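Local coordinates for macrodomain protein (Streptomyces coelicolor, PDB 5E3B) that probably hydrolyses ADP-ribose off modified thymidine in DNA, releasing thymidine and free ADP-ribose, as a member of the macrodomain family, at residues K37-I42 and L136-H141; A43-D48 and A100-Q105; W64-A69 and V91-Y96; G127-R132 and D163-R168; V140-I145 and I170-Y175. All coordinates share one frame; numbering follows the deposited sequence.

Contact 1 (K37-I42 and L136-H141); sequences KGVKMI and LEASVH
With CG1 of Val39 trans to the backbone N (chi1 177°) and CG of Leu136 set beside its own (chi1 -74°), the two branched side chains meet at about a right angle. Val39 CG1 rests on Ala138 CB at 3.7 Å, and CG2 lies against the carbonyl of Leu136. Met41 stays extended until its last torsion, and in the conformer described here the bend lays CE near Leu136 CD1 (3.9 Å); its side chain also packs on Val129 and Arg132 of helix 119-136, which Glu137 ends in a Schellman motif. Strands 40-42 and 139-141 run parallel, joined by Ser139 N to Val39 O (3.0 Å), Met41 N to Ser139 O (2.8 Å) and His141 N to Met41 O (2.9 Å). On the face of Lys40, Ser139 and His141, which Ile42 shares, the polar groups gather at Ser139. His141 NE2 donates to Ser139 OG (2.8 Å), the hydroxyl lying out of the ring plane, while ND1 pairs with Tyr175 OH. The serine hydroxyl donates to a water, which gives its protons to Lys37 O and Val39 O. Lys40 doubles back so that NZ reaches Gly38 O (2.7 Å) and Val36 O. Hydrogen bonds thus run one way from imidazole through hydroxyl and water to the backbone, and Val39 O, gripped by both Ser139 N and the water, joins this polar chain to the strand ladder.

Contact 2 (A43-D48 and A100-Q105); sequences AHVCND and ANMIGQ
Residues Ala43 to Cys46 pair in parallel with Ala100 to Ile103 on strand axes 61° apart, until the register slips by one and Asn47 faces Gln105, a beta bulge at which Cys46 O accepts from both Gly104 N (2.9 Å) and Gln105 N (3.1 Å). On one face His44 and Asn101 run alongside each other in the same direction, imidazole and amide planes nearly perpendicular. His44 NE2 donates to Asn101 OD1 (2.8 Å) close to the ring plane; Gln89 OE1 and Pro67 O hold Asn101 ND2. Further along, Ile103 divides its branches: CD1 meets Cys46 CB at 4.0 Å and CG2 meets Asp48 CB at 3.7 Å. On the other face the bent end of Met102 brings CE to Ala43 CB (4.0 Å) and Val45 CG2 (4.1 Å). Gln105 is extended, and its OE1 takes protons from two waters, one also donating to Val45 O, the other accepting from Asn47 ND2 (3.0 Å), which also reaches Gly51 O; Asn47 OD1 takes Leu49 N. These neighbouring interior strands of the macrodomain sheet finish at the C-terminal strand ends around which macrodomains form their ADP-ribose cleft; a 1,2-ethanediol near Asn47, probably from the crystallisation liquor, is consistent with such a pocket.

Contact 3 (W64-A69 and V91-Y96); sequences WPQPEA and VQVEPY
Aromatic and apolar contacts dominate where Trp64 lies across Val93. Val93 CB stands 3.5 Å from the centroid of the five-membered ring of Trp64, almost on the ring normal, a CH-pi contact over the face; CG2 spreads over the middle of the indole and comes to 3.4 Å from Trp64 CE2. For the other methyl of Val93, chi1 -70° sets CG1 beside the backbone N, on the side where Pro67 lies, and it meets Pro67 CG at 3.6 Å. Two residues back along the strand, Val91 CG1 touches Gln66 CB at 3.7 Å. In the macrodomain fold this seats the first turn of helix 66-76 on the antiparallel edge strand 88-94, beside a classic beta bulge in which Val93 and Glu94 share Val97 as their partner. The direct polar contact is at the indole edge. Trp64 NE1 donates to Glu94 OE2 (2.8 Å, N-H...O 161°) with the oxygen in the ring plane. A bend at chi2 carries the carboxylate there; OE2 is approached on its anti side, with NE1 somewhat out of the carboxylate plane.

Contact 4 (G127-R132 and D163-R168); sequences GRVADR and DRLTRR
Ala130 is the tight point between the two helices: its CB presses on Arg164 O at 3.1 Å and on Leu165 CD2 at 3.5 Å. With so small a side chain on one helix, the backbone of the other comes close, and the CA atoms of Ala130 and Leu165 are 5.5 Å apart. One turn earlier the close approach continues, for Gly127, with no side chain, brings its N to 3.9 Å from Arg164 CB. Leu165 sends the same CD2 deeper, to Val129 CG1 at 4.2 Å, toward the sheet on which both helices lie. Helices 119-136 and 154-166 are neighbours on one face of the macrodomain's alpha/beta/alpha sandwich; the first leads into strand 139-143, and the second is the helix of the beta-alpha-beta unit linking that strand to 172-176. The outer side is looser and charged. Arg168 arches over from the loop that follows, bent at chi3, and reaches Asp131 OD1 end-on with NH1 (2.8 Å) and NH2 (3.1 Å). That one oxygen takes both bonds of the salt bridge and lies in the guanidinium plane. The carboxylate and guanidinium planes are 47° apart. Over one guanidinium face sits Ala130 CB, where the charged outer side meets the packed seam. Arg164 keeps its charge on its own helix, NH2 bridging to Asp163 OD2 at 2.7 Å.

Contact 5 (V140-I145 and I170-Y175); sequences VHLPRI and IPVTVY
Leu142 and Val172 mesh obliquely on one face of the parallel pair, Leu142 CD1 settling on Val172 CG1 at 3.6 Å. Val140 CG2 butts against Ile170 CG2 (3.7 Å) at one end; at the other Val174 CG1 fits against Arg144, meeting its CB (3.7 Å) and one guanidinium face, and a sodium ion is bound about 3 Å from the nearest atom of the Arg144 side chain. Leu165 lies over Val172, Leu126 over Leu142 and Trp154 over Val174, so these ridges are covered by two helices. Strand 139-143, helix 154-166 and strand 172-176 form a beta-alpha-beta unit of the macrodomain sheet, and backbone bonds from Val140 N to Pro171 O (2.9 Å) through to Arg144 N to Tyr175 O keep the paired residues level. The other face has a larger bump. For Tyr175, chi1 -65° puts CG beside the backbone N, and the ring extends toward His141, with CD1 beside Leu142 O at the ring edge and CE1 against His141 CB (3.7 Å). The two rings meet rim to rim with planes 47° apart, the phenol OH hydrogen-bonded to His141 ND1 at 2.7 Å. Thr173 comes up obliquely, its CB 3.8 Å from His141 ND1, while Pro34 touches both rings.

Contacts 1, 2 and 5 are parallel pairings within one sheet: strand 40-47 serves contacts 1 and 2, strand 139-143 serves contacts 1 and 5, and Ala43 N probably bonds to His141 O where they join. Contacts 2 and 5 are buried, whereas contacts 1, 3 and 4 are only partly so. The sheet contacts rely on backbone ladders with polar side chains on one face or both; contacts 3 and 4 lack a ladder and rest on apolar packing, to which contact 3 adds an indole-carboxylate hydrogen bond and contact 4 a salt bridge. Val129 ties contact 4 to both Met41 and Met102, and Trp64 of contact 3 packs on Ile42. Contacts 3 and 4 do not touch, their centres about 21 Å apart.

Contact 1 (K37-I42 and L136-H141)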
# COMPACT_ATOMS: atom_id res chain seq x y z
N LYS A 37 4.92 -15.81 -8.74
CA LYS A 37 5.83 -15.49 -9.80
C LYS A 37 5.49 -14.06 -10.32
O LYS A 37 4.36 -13.62 -10.23
CB LYS A 37 5.75 -16.57 -10.93
CG LYS A 37 5.13 -16.14 -12.26
N GLY A 38 6.47 -13.41 -10.91
CA GLY A 38 6.27 -12.20 -11.65
C GLY A 38 6.50 -11.05 -10.67
O GLY A 38 6.87 -11.28 -9.53
N VAL A 39 6.33 -9.85 -11.17
CA VAL A 39 6.61 -8.64 -10.39
C VAL A 39 5.54 -8.62 -9.33
O VAL A 39 4.36 -8.87 -9.62
CB VAL A 39 6.56 -7.38 -11.26
CG1 VAL A 39 6.77 -6.15 -10.42
CG2 VAL A 39 7.64 -7.49 -12.37
N LYS A 40 5.97 -8.27 -8.15
CA LYS A 40 5.08 -8.14 -6.95
C LYS A 40 5.14 -6.71 -6.43
O LYS A 40 6.24 -6.12 -6.29
CB LYS A 40 5.57 -9.09 -5.88
CG LYS A 40 5.32 -10.53 -6.31
CD LYS A 40 6.16 -11.54 -5.56
CE LYS A 40 7.60 -11.68 -6.06
NZ LYS A 40 7.84 -12.49 -7.29
N MET A 41 3.95 -6.19 -6.03
CA MET A 41 3.87 -4.87 -5.46
C MET A 41 3.09 -4.98 -4.19
O MET A 41 1.96 -5.42 -4.19
CB MET A 41 3.22 -3.87 -6.38
CG MET A 41 3.22 -2.51 -5.81
SD MET A 41 2.41 -1.33 -6.87
CE MET A 41 3.51 -1.21 -8.23
N ILE A 42 3.74 -4.54 -3.11
CA ILE A 42 3.16 -4.57 -1.76
C ILE A 42 2.68 -3.17 -1.43
O ILE A 42 3.49 -2.27 -1.31
CB ILE A 42 4.20 -5.05 -0.78
CG1 ILE A 42 4.74 -6.44 -1.19
CG2 ILE A 42 3.69 -5.03 0.62
CD1 ILE A 42 6.08 -6.65 -0.62
N LEU A 136 3.89 -2.48 -14.87
CA LEU A 136 4.86 -3.47 -14.43
C LEU A 136 4.41 -4.94 -14.61
O LEU A 136 5.16 -5.83 -14.31
CB LEU A 136 5.16 -3.28 -12.95
CG LEU A 136 6.04 -2.06 -12.62
CD1 LEU A 136 6.07 -1.91 -11.11
CD2 LEU A 136 7.49 -2.22 -13.05
N GLU A 137 3.16 -5.12 -15.01
CA GLU A 137 2.50 -6.44 -15.04
C GLU A 137 2.62 -7.10 -13.67
O GLU A 137 2.93 -8.28 -13.52
CB GLU A 137 3.11 -7.31 -16.16
CG GLU A 137 2.75 -6.72 -17.52
CD GLU A 137 3.14 -7.63 -18.70
OE1 GLU A 137 3.65 -8.76 -18.48
OE2 GLU A 137 2.92 -7.18 -19.84
N ALA A 138 2.34 -6.34 -12.62
CA ALA A 138 2.52 -6.82 -11.29
C ALA A 138 1.23 -7.35 -10.67
O ALA A 138 0.16 -6.83 -10.94
CB ALA A 138 3.10 -5.73 -10.42
N SER A 139 1.40 -8.29 -9.74
CA SER A 139 0.31 -8.55 -8.79
C SER A 139 0.46 -7.67 -7.56
O SER A 139 1.60 -7.23 -7.24
CB SER A 139 0.35 -10.01 -8.38
OG SER A 139 1.57 -10.41 -7.81
N VAL A 140 -0.66 -7.41 -6.87
CA VAL A 140 -0.68 -6.48 -5.73
C VAL A 140 -1.01 -7.25 -4.45
O VAL A 140 -1.83 -8.18 -4.49
CB VAL A 140 -1.62 -5.31 -6.00
CG1 VAL A 140 -1.76 -4.47 -4.78
CG2 VAL A 140 -1.07 -4.50 -7.19
N HIS A 141 -0.32 -6.92 -3.36
CA HIS A 141 -0.31 -7.65 -2.08
C HIS A 141 -0.50 -6.64 -0.99
O HIS A 141 0.30 -5.67 -0.84
CB HIS A 141 1.02 -8.40 -1.98
CG HIS A 141 1.19 -9.37 -3.10
ND1 HIS A 141 0.70 -10.67 -3.04
CD2 HIS A 141 1.66 -9.22 -4.35
CE1 HIS A 141 0.95 -11.28 -4.16
NE2 HIS A 141 1.48 -10.41 -5.01
O HOH W 1 3.07 -11.26 -9.92
O HOH W 2 5.14 -9.86 -13.84

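Contact 2 (A43-D48 and A100-Q105)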
# COMPACT_ATOMS: atom_id res chain seq x y z
N ALA A 43 1.37 -2.98 -1.27
CA ALA A 43 0.80 -1.66 -1.10
C ALA A 43 0.20 -1.55 0.26
O ALA A 43 -0.49 -2.49 0.73
CB ALA A 43 -0.33 -1.43 -2.12
N HIS A 44 0.47 -0.43 0.93
CA HIS A 44 -0.00 -0.24 2.29
C HIS A 44 -0.25 1.23 2.57
O HIS A 44 0.27 2.13 1.92
CB HIS A 44 0.97 -0.91 3.26
CG HIS A 44 2.29 -0.18 3.34
ND1 HIS A 44 2.75 0.44 4.49
CD2 HIS A 44 3.22 0.08 2.39
CE1 HIS A 44 3.88 1.06 4.25
NE2 HIS A 44 4.19 0.89 2.99
N VAL A 45 -1.07 1.46 3.60
CA VAL A 45 -1.50 2.78 3.97
C VAL A 45 -0.57 3.50 4.96
O VAL A 45 -0.45 3.04 6.11
CB VAL A 45 -2.93 2.82 4.52
CG1 VAL A 45 -3.31 4.23 4.79
CG2 VAL A 45 -3.86 2.24 3.46
N CYS A 46 -0.04 4.63 4.57
CA CYS A 46 0.74 5.49 5.47
C CYS A 46 -0.03 6.73 5.81
O CYS A 46 -0.98 7.15 5.11
CB CYS A 46 2.04 5.85 4.75
SG CYS A 46 3.11 4.46 4.31
N ASN A 47 0.40 7.37 6.89
CA ASN A 47 -0.18 8.69 7.26
C ASN A 47 0.54 9.86 6.63
O ASN A 47 1.64 9.76 6.05
CB ASN A 47 -0.24 8.82 8.79
CG ASN A 47 1.12 8.84 9.41
OD1 ASN A 47 1.85 9.84 9.33
ND2 ASN A 47 1.50 7.73 9.99
N ASP A 48 -0.14 11.00 6.68
CA ASP A 48 0.41 12.21 6.08
C ASP A 48 1.21 13.07 7.03
O ASP A 48 1.53 14.23 6.71
CB ASP A 48 -0.73 13.05 5.46
CG ASP A 48 -1.78 13.50 6.49
OD1 ASP A 48 -1.73 13.12 7.67
OD2 ASP A 48 -2.73 14.21 6.03
N ALA A 100 4.69 0.05 -2.24
CA ALA A 100 3.98 1.26 -2.57
C ALA A 100 3.51 1.87 -1.26
O ALA A 100 2.63 1.34 -0.57
CB ALA A 100 2.71 0.96 -3.45
N ASN A 101 4.17 2.95 -0.87
CA ASN A 101 3.80 3.70 0.29
C ASN A 101 2.68 4.72 -0.11
O ASN A 101 2.94 5.69 -0.82
CB ASN A 101 4.97 4.50 0.86
CG ASN A 101 6.15 3.69 1.36
OD1 ASN A 101 6.08 2.55 1.79
ND2 ASN A 101 7.33 4.34 1.25
N MET A 102 1.46 4.40 0.26
CA MET A 102 0.25 5.16 -0.12
C MET A 102 -0.08 6.15 1.00
O MET A 102 -0.30 5.70 2.12
CB MET A 102 -0.96 4.28 -0.30
CG MET A 102 -0.77 3.22 -1.37
SD MET A 102 -2.30 2.27 -1.75
CE MET A 102 -2.46 1.36 -0.29
N ILE A 103 -0.22 7.41 0.69
CA ILE A 103 -0.60 8.37 1.75
C ILE A 103 -2.11 8.38 1.81
O ILE A 103 -2.79 9.11 1.02
CB ILE A 103 -0.00 9.77 1.47
CG1 ILE A 103 1.52 9.77 1.27
CG2 ILE A 103 -0.40 10.67 2.66
CD1 ILE A 103 2.32 9.04 2.34
N GLY A 104 -2.63 7.57 2.72
CA GLY A 104 -4.06 7.33 2.75
C GLY A 104 -4.72 7.70 4.00
O GLY A 104 -5.97 7.72 4.03
N GLN A 105 -3.95 7.94 5.06
CA GLN A 105 -4.48 8.14 6.42
C GLN A 105 -4.15 9.56 6.84
O GLN A 105 -3.01 10.02 6.73
CB GLN A 105 -3.87 7.13 7.38
CG GLN A 105 -4.17 7.41 8.81
CD GLN A 105 -3.39 6.52 9.68
OE1 GLN A 105 -2.74 5.59 9.20
NE2 GLN A 105 -3.35 6.84 10.96
O HOH W 3 -2.11 3.07 8.22
O HOH W 4 -0.22 5.31 10.27

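Contact 3 (W64-A69 and V91-Y96)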
# COMPACT_ATOMS: atom_id res chain seq x y z
N TRP A 64 13.19 -4.81 4.89
CA TRP A 64 13.99 -3.92 3.99
C TRP A 64 14.03 -2.58 4.61
O TRP A 64 13.04 -2.08 5.14
CB TRP A 64 13.37 -3.73 2.64
CG TRP A 64 12.98 -4.97 1.86
CD1 TRP A 64 13.80 -5.88 1.21
CD2 TRP A 64 11.65 -5.43 1.65
NE1 TRP A 64 13.05 -6.84 0.62
CE2 TRP A 64 11.73 -6.57 0.85
CE3 TRP A 64 10.38 -4.95 2.04
CZ2 TRP A 64 10.59 -7.28 0.42
CZ3 TRP A 64 9.25 -5.68 1.63
CH2 TRP A 64 9.36 -6.78 0.84
N PRO A 65 15.19 -1.87 4.48
CA PRO A 65 15.33 -0.53 5.02
C PRO A 65 14.81 0.62 4.05
O PRO A 65 14.47 1.72 4.51
CB PRO A 65 16.89 -0.46 5.16
CG PRO A 65 17.37 -1.29 4.05
CD PRO A 65 16.49 -2.44 4.00
N GLN A 66 14.76 0.30 2.78
CA GLN A 66 14.49 1.32 1.74
C GLN A 66 13.13 2.02 1.88
O GLN A 66 13.03 3.24 1.72
CB GLN A 66 14.71 0.90 0.33
CG GLN A 66 16.15 0.54 0.00
CD GLN A 66 16.45 -0.94 0.32
OE1 GLN A 66 15.64 -1.65 0.89
NE2 GLN A 66 17.70 -1.36 0.02
N PRO A 67 12.02 1.26 2.08
CA PRO A 67 10.75 1.95 2.14
C PRO A 67 10.60 3.00 3.21
O PRO A 67 10.12 4.10 2.96
CB PRO A 67 9.73 0.80 2.26
CG PRO A 67 10.42 -0.34 1.66
CD PRO A 67 11.85 -0.19 2.11
N GLU A 68 11.05 2.67 4.43
CA GLU A 68 11.04 3.63 5.48
C GLU A 68 11.95 4.89 5.21
O GLU A 68 11.50 6.00 5.40
CB GLU A 68 11.42 2.97 6.83
CG GLU A 68 11.50 3.94 7.99
CD GLU A 68 11.89 3.36 9.35
OE1 GLU A 68 12.09 2.13 9.48
OE2 GLU A 68 12.03 4.18 10.29
N ALA A 69 13.15 4.64 4.75
CA ALA A 69 14.04 5.75 4.39
C ALA A 69 13.43 6.62 3.36
O ALA A 69 13.43 7.89 3.54
CB ALA A 69 15.35 5.19 3.90
N VAL A 91 8.89 2.05 -4.17
CA VAL A 91 10.20 1.82 -3.69
C VAL A 91 10.65 0.40 -4.03
O VAL A 91 10.05 -0.58 -3.57
CB VAL A 91 10.34 1.99 -2.11
CG1 VAL A 91 11.79 1.81 -1.69
CG2 VAL A 91 9.78 3.35 -1.68
N GLN A 92 11.68 0.24 -4.87
CA GLN A 92 12.14 -1.07 -5.31
C GLN A 92 12.96 -1.68 -4.19
O GLN A 92 13.89 -1.07 -3.66
CB GLN A 92 12.91 -1.00 -6.66
CG GLN A 92 13.12 -2.39 -7.22
CD GLN A 92 13.81 -2.40 -8.59
OE1 GLN A 92 14.19 -1.31 -9.08
NE2 GLN A 92 13.99 -3.59 -9.17
N VAL A 93 12.59 -2.93 -3.80
CA VAL A 93 13.25 -3.60 -2.68
C VAL A 93 13.94 -4.91 -3.07
O VAL A 93 14.79 -5.40 -2.31
CB VAL A 93 12.30 -3.82 -1.47
CG1 VAL A 93 11.99 -2.49 -0.82
CG2 VAL A 93 11.02 -4.58 -1.87
N GLU A 94 13.54 -5.51 -4.17
CA GLU A 94 14.16 -6.72 -4.70
C GLU A 94 14.16 -6.57 -6.21
O GLU A 94 13.54 -5.64 -6.79
CB GLU A 94 13.38 -7.98 -4.28
CG GLU A 94 13.28 -8.16 -2.80
CD GLU A 94 14.52 -8.61 -2.12
OE1 GLU A 94 15.53 -8.93 -2.80
OE2 GLU A 94 14.54 -8.69 -0.86
N PRO A 95 14.79 -7.53 -6.95
CA PRO A 95 14.75 -7.42 -8.40
C PRO A 95 13.35 -7.21 -9.00
O PRO A 95 13.21 -6.38 -9.91
CB PRO A 95 15.36 -8.78 -8.87
CG PRO A 95 16.27 -9.06 -7.82
CD PRO A 95 15.64 -8.64 -6.50
N TYR A 96 12.34 -7.96 -8.47
CA TYR A 96 10.98 -7.83 -8.99
C TYR A 96 10.02 -7.65 -7.84
O TYR A 96 8.86 -8.11 -7.97
CB TYR A 96 10.67 -9.04 -9.82
CG TYR A 96 11.69 -9.18 -10.98
CD1 TYR A 96 11.63 -8.28 -12.02
CD2 TYR A 96 12.68 -10.17 -10.95
CE1 TYR A 96 12.57 -8.28 -13.05
CE2 TYR A 96 13.62 -10.27 -12.01
CZ TYR A 96 13.55 -9.31 -13.05
OH TYR A 96 14.43 -9.33 -14.12
O HOH W 5 16.29 -4.22 -0.35

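Contact 4 (G127-R132 and D163-R168)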
# COMPACT_ATOMS: atom_id res chain seq x y z
N GLY A 127 -5.79 3.86 -7.19
CA GLY A 127 -5.74 4.04 -8.61
C GLY A 127 -4.37 4.24 -9.18
O GLY A 127 -3.99 3.69 -10.23
N ARG A 128 -3.57 5.02 -8.44
CA ARG A 128 -2.18 5.15 -8.82
C ARG A 128 -1.34 3.87 -8.73
O ARG A 128 -0.46 3.63 -9.57
CB ARG A 128 -1.52 6.26 -8.02
CG ARG A 128 -2.16 7.57 -8.34
CD ARG A 128 -1.54 8.75 -7.66
NE ARG A 128 -2.28 9.96 -8.05
CZ ARG A 128 -1.99 11.20 -7.62
NH1 ARG A 128 -0.93 11.41 -6.85
NH2 ARG A 128 -2.78 12.25 -7.99
N VAL A 129 -1.59 3.07 -7.70
CA VAL A 129 -1.02 1.73 -7.61
C VAL A 129 -1.40 0.91 -8.83
O VAL A 129 -0.59 0.21 -9.38
CB VAL A 129 -1.45 1.06 -6.28
CG1 VAL A 129 -1.12 -0.40 -6.25
CG2 VAL A 129 -0.76 1.75 -5.10
N ALA A 130 -2.70 0.95 -9.18
CA ALA A 130 -3.18 0.23 -10.32
C ALA A 130 -2.47 0.66 -11.58
O ALA A 130 -2.08 -0.19 -12.35
CB ALA A 130 -4.64 0.33 -10.47
N ASP A 131 -2.32 1.97 -11.80
CA ASP A 131 -1.58 2.43 -13.02
C ASP A 131 -0.21 1.79 -13.08
O ASP A 131 0.30 1.33 -14.11
CB ASP A 131 -1.49 3.94 -13.08
CG ASP A 131 -2.90 4.63 -13.13
OD1 ASP A 131 -3.88 4.02 -13.63
OD2 ASP A 131 -3.05 5.74 -12.57
N ARG A 132 0.52 1.86 -11.95
CA ARG A 132 1.93 1.35 -11.91
C ARG A 132 2.00 -0.14 -12.01
O ARG A 132 2.84 -0.73 -12.72
CB ARG A 132 2.58 1.94 -10.67
CG ARG A 132 4.08 1.71 -10.46
CD ARG A 132 4.88 2.48 -11.49
NE ARG A 132 6.32 2.25 -11.21
CZ ARG A 132 7.22 1.84 -12.12
NH1 ARG A 132 6.92 1.59 -13.37
NH2 ARG A 132 8.48 1.67 -11.71
N ASP A 163 -12.78 -1.79 -7.08
CA ASP A 163 -13.06 -0.80 -8.14
C ASP A 163 -11.77 -0.33 -8.86
O ASP A 163 -11.78 -0.03 -10.03
CB ASP A 163 -13.80 0.35 -7.56
CG ASP A 163 -14.26 1.31 -8.58
OD1 ASP A 163 -15.11 0.96 -9.44
OD2 ASP A 163 -13.75 2.46 -8.61
N ARG A 164 -10.67 -0.19 -8.07
CA ARG A 164 -9.47 0.38 -8.66
C ARG A 164 -8.47 -0.65 -9.17
O ARG A 164 -7.67 -0.37 -10.12
CB ARG A 164 -8.70 1.29 -7.65
CG ARG A 164 -9.52 2.45 -7.10
CD ARG A 164 -9.89 3.37 -8.27
NE ARG A 164 -10.19 4.69 -7.81
CZ ARG A 164 -11.29 5.11 -7.22
NH1 ARG A 164 -11.28 6.41 -6.83
NH2 ARG A 164 -12.45 4.38 -7.15
N LEU A 165 -8.45 -1.84 -8.55
CA LEU A 165 -7.51 -2.89 -8.88
C LEU A 165 -8.16 -4.03 -9.59
O LEU A 165 -7.81 -4.27 -10.73
CB LEU A 165 -6.75 -3.37 -7.66
CG LEU A 165 -5.86 -2.30 -7.01
CD1 LEU A 165 -5.41 -2.63 -5.60
CD2 LEU A 165 -4.63 -2.12 -7.91
N THR A 166 -9.03 -4.81 -8.94
CA THR A 166 -9.69 -5.93 -9.60
C THR A 166 -10.34 -5.57 -10.93
O THR A 166 -10.13 -6.32 -11.94
CB THR A 166 -10.74 -6.56 -8.61
OG1 THR A 166 -10.00 -6.89 -7.44
CG2 THR A 166 -11.26 -7.82 -9.26
N ARG A 167 -10.97 -4.42 -10.97
CA ARG A 167 -11.68 -3.93 -12.16
C ARG A 167 -10.72 -3.82 -13.35
O ARG A 167 -11.12 -3.97 -14.49
CB ARG A 167 -12.29 -2.57 -11.88
CG ARG A 167 -13.24 -2.03 -12.95
CD ARG A 167 -13.70 -0.61 -12.66
NE ARG A 167 -12.55 0.28 -12.53
CZ ARG A 167 -11.90 0.86 -13.53
NH1 ARG A 167 -10.83 1.56 -13.25
NH2 ARG A 167 -12.27 0.69 -14.81
N ARG A 168 -9.49 -3.56 -13.06
CA ARG A 168 -8.48 -3.50 -14.13
C ARG A 168 -7.75 -4.75 -14.43
O ARG A 168 -6.82 -4.71 -15.24
CB ARG A 168 -7.56 -2.38 -13.76
CG ARG A 168 -8.34 -1.16 -14.12
CD ARG A 168 -7.58 0.02 -13.93
NE ARG A 168 -6.41 0.20 -14.82
CZ ARG A 168 -5.60 1.23 -14.56
NH1 ARG A 168 -5.93 2.07 -13.59
NH2 ARG A 168 -4.55 1.45 -15.27

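Contact 5 (V140-I145 and I170-Y175)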
# COMPACT_ATOMS: atom_id res chain seq x y z
N VAL A 140 -0.66 -7.41 -6.87
CA VAL A 140 -0.68 -6.48 -5.73
C VAL A 140 -1.01 -7.25 -4.45
O VAL A 140 -1.83 -8.18 -4.49
CB VAL A 140 -1.62 -5.31 -6.00
CG1 VAL A 140 -1.76 -4.47 -4.78
CG2 VAL A 140 -1.07 -4.50 -7.19
N HIS A 141 -0.32 -6.92 -3.36
CA HIS A 141 -0.31 -7.65 -2.08
C HIS A 141 -0.50 -6.64 -0.99
O HIS A 141 0.30 -5.67 -0.84
CB HIS A 141 1.02 -8.40 -1.98
CG HIS A 141 1.19 -9.37 -3.10
ND1 HIS A 141 0.70 -10.67 -3.04
CD2 HIS A 141 1.66 -9.22 -4.35
CE1 HIS A 141 0.95 -11.28 -4.16
NE2 HIS A 141 1.48 -10.41 -5.01
N LEU A 142 -1.63 -6.77 -0.24
CA LEU A 142 -1.99 -5.79 0.72
C LEU A 142 -2.32 -6.42 2.08
O LEU A 142 -2.94 -7.45 2.13
CB LEU A 142 -3.21 -4.94 0.32
CG LEU A 142 -3.29 -4.16 -1.02
CD1 LEU A 142 -4.05 -5.00 -1.94
CD2 LEU A 142 -3.85 -2.76 -0.84
N PRO A 143 -1.87 -5.79 3.14
CA PRO A 143 -2.36 -6.26 4.41
C PRO A 143 -3.77 -5.74 4.63
O PRO A 143 -4.16 -4.70 4.21
CB PRO A 143 -1.45 -5.56 5.38
CG PRO A 143 -1.08 -4.28 4.70
CD PRO A 143 -0.96 -4.63 3.30
N ARG A 144 -4.48 -6.60 5.35
CA ARG A 144 -5.81 -6.36 5.69
C ARG A 144 -5.68 -5.42 6.79
O ARG A 144 -4.77 -5.56 7.70
CB ARG A 144 -6.45 -7.73 6.14
CG ARG A 144 -7.80 -7.59 6.66
CD ARG A 144 -8.18 -8.91 7.33
NE ARG A 144 -8.57 -9.87 6.33
CZ ARG A 144 -9.75 -9.91 5.73
NH1 ARG A 144 -9.94 -10.84 4.81
NH2 ARG A 144 -10.74 -9.05 6.00
N ILE A 145 -6.44 -4.36 6.63
CA ILE A 145 -6.81 -3.52 7.72
C ILE A 145 -8.37 -3.61 7.96
O ILE A 145 -8.73 -3.62 9.14
CB ILE A 145 -6.27 -2.08 7.47
CG1 ILE A 145 -6.69 -1.49 6.13
CG2 ILE A 145 -4.72 -2.16 7.53
CD1 ILE A 145 -6.51 0.01 5.95
N ILE A 170 -6.03 -6.57 -12.34
CA ILE A 170 -4.82 -6.72 -11.55
C ILE A 170 -5.08 -7.76 -10.45
O ILE A 170 -5.98 -7.58 -9.62
CB ILE A 170 -4.37 -5.41 -10.97
CG1 ILE A 170 -4.02 -4.41 -12.13
CG2 ILE A 170 -3.20 -5.59 -10.01
CD1 ILE A 170 -3.99 -3.05 -11.59
N PRO A 171 -4.24 -8.81 -10.38
CA PRO A 171 -4.43 -9.77 -9.28
C PRO A 171 -4.17 -9.10 -7.90
O PRO A 171 -3.20 -8.38 -7.74
CB PRO A 171 -3.36 -10.82 -9.52
CG PRO A 171 -2.87 -10.61 -10.96
CD PRO A 171 -3.10 -9.18 -11.26
N VAL A 172 -5.01 -9.40 -6.91
CA VAL A 172 -4.85 -8.89 -5.61
C VAL A 172 -4.92 -9.99 -4.57
O VAL A 172 -5.80 -10.89 -4.63
CB VAL A 172 -5.95 -7.86 -5.30
CG1 VAL A 172 -5.89 -7.47 -3.84
CG2 VAL A 172 -5.80 -6.62 -6.16
N THR A 173 -4.02 -9.95 -3.64
CA THR A 173 -4.11 -10.80 -2.46
C THR A 173 -4.07 -9.96 -1.20
O THR A 173 -3.26 -9.05 -1.02
CB THR A 173 -2.93 -11.79 -2.45
OG1 THR A 173 -2.80 -12.52 -3.68
CG2 THR A 173 -2.93 -12.71 -1.22
N VAL A 174 -5.02 -10.24 -0.27
CA VAL A 174 -5.19 -9.54 0.98
C VAL A 174 -4.79 -10.47 2.13
O VAL A 174 -5.26 -11.60 2.21
CB VAL A 174 -6.67 -9.10 1.18
CG1 VAL A 174 -7.01 -8.58 2.55
CG2 VAL A 174 -7.07 -8.12 0.09
N TYR A 175 -3.86 -9.97 2.94
CA TYR A 175 -3.22 -10.82 3.99
C TYR A 175 -3.67 -10.42 5.39
O TYR A 175 -3.73 -9.28 5.80
CB TYR A 175 -1.69 -10.60 3.90
CG TYR A 175 -1.06 -11.06 2.68
CD1 TYR A 175 -1.14 -10.30 1.49
CD2 TYR A 175 -0.32 -12.26 2.60
CE1 TYR A 175 -0.57 -10.74 0.33
CE2 TYR A 175 0.28 -12.69 1.41
CZ TYR A 175 0.19 -11.89 0.26
OH TYR A 175 0.80 -12.36 -0.90
O HOH W 6 -2.01 -10.99 -5.87